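Local coordinates for molybdate binding protein II (Clostridium pasteurianum, PDB 1GUG) that binds molybdate and tungstate oxyanions, as a small Mop-family protein that assembles into a hexamer, at the sodium ion site. Numbering follows the deposited sequence. Chains: chain A/B/C/D, Molybdate binding protein II.

The sodium ion site. Residues chain A 63; chain B 63; chain C 63; chain D 63. With NA (sodium ion), chain E.
Each of the four Asp63 residues closes a short 3-10 turn, 61-63, with nearly the same backbone torsions, phi extended beyond the helical value and psi close to zero. In every copy CG lies anti to the carbonyl carbon and beside the backbone N (chi1 near -79°), and chi2 near -30° turns the carboxylate, so the four groups converge from four chains on one sodium ion. The ion is poorly ordered and partly occupied, and its shell is a distorted six-coordinate one. B:Asp63 and D:Asp63 give the shorter bonds, through OD2 to NA at 2.5 Å each. Their OD1 atoms tilt towards the metal as well, but only as longer, loose contacts. A:Asp63 and C:Asp63 reach in with OD1, 2.9 Å from NA. Water 1 (O to NA 2.5 Å) and water 2 (O to NA 2.7 Å) lie on opposite sides of the ion; further weak ligands may be unseen. Water 1 also bridges to OD1 of B:Asp63 and of D:Asp63, 3.1 Å from its O in both cases, tying the second carboxylate oxygens to the shell. The carboxylates stack face to face in pairs, A:Asp63 over D:Asp63 and B:Asp63 over C:Asp63, their planes 6° apart and their side chains crossing at about a right angle. Such crowding of acids would be repulsive if all were ionised; the cation presumably offsets part of it. The 3-10 turns of four chains meet here, just before strands 65-67; the structure alone does not show whether this meeting belongs to the biological assembly.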
loop_
_atom_site.group_PDB
_atom_site.type_symbol
_atom_site.label_atom_id
_atom_site.label_comp_id
_atom_site.label_asym_id
_atom_site.label_seq_id
_atom_site.Cartn_x
_atom_site.Cartn_y
_atom_site.Cartn_z
ATOM N N ASP A 63 -2.120 -0.188 6.134
ATOM C CA ASP A 63 -2.956 0.281 5.008
ATOM C C ASP A 63 -4.332 0.801 5.471
ATOM O O ASP A 63 -5.171 1.162 4.645
ATOM C CB ASP A 63 -3.180 -0.834 3.990
ATOM C CG ASP A 63 -1.989 -1.041 3.101
ATOM O OD1 ASP A 63 -1.264 -0.045 2.894
ATOM O OD2 ASP A 63 -1.717 -2.138 2.571
ATOM N N ASP B 63 2.789 5.296 2.574
ATOM C CA ASP B 63 2.972 4.910 1.169
ATOM C C ASP B 63 3.926 5.839 0.390
ATOM O O ASP B 63 4.141 5.665 -0.806
ATOM C CB ASP B 63 1.624 4.914 0.457
ATOM C CG ASP B 63 0.818 3.662 0.725
ATOM O OD1 ASP B 63 1.392 2.566 0.911
ATOM O OD2 ASP B 63 -0.416 3.682 0.733
ATOM N N ASP C 63 -1.649 3.694 -5.079
ATOM C CA ASP C 63 -1.796 4.141 -3.677
ATOM C C ASP C 63 -2.467 5.525 -3.567
ATOM O O ASP C 63 -2.599 6.068 -2.468
ATOM C CB ASP C 63 -0.443 4.205 -2.975
ATOM C CG ASP C 63 0.046 2.849 -2.557
ATOM O OD1 ASP C 63 -0.827 1.991 -2.308
ATOM O OD2 ASP C 63 1.256 2.566 -2.442
ATOM N N ASP D 63 -5.731 -2.558 -1.750
ATOM C CA ASP D 63 -4.951 -3.068 -0.614
ATOM C C ASP D 63 -5.589 -4.292 0.075
ATOM O O ASP D 63 -5.071 -4.800 1.067
ATOM C CB ASP D 63 -4.789 -1.970 0.430
ATOM C CG ASP D 63 -3.691 -0.989 0.080
ATOM O OD1 ASP D 63 -2.679 -1.368 -0.551
ATOM O OD2 ASP D 63 -3.747 0.192 0.433
HETATM NA NA NA E . -1.693 1.548 0.472
HETATM O O HOH W 1 0.087 -0.082 -0.023
HETATM O O HOH W 2 -3.592 3.366 1.011
#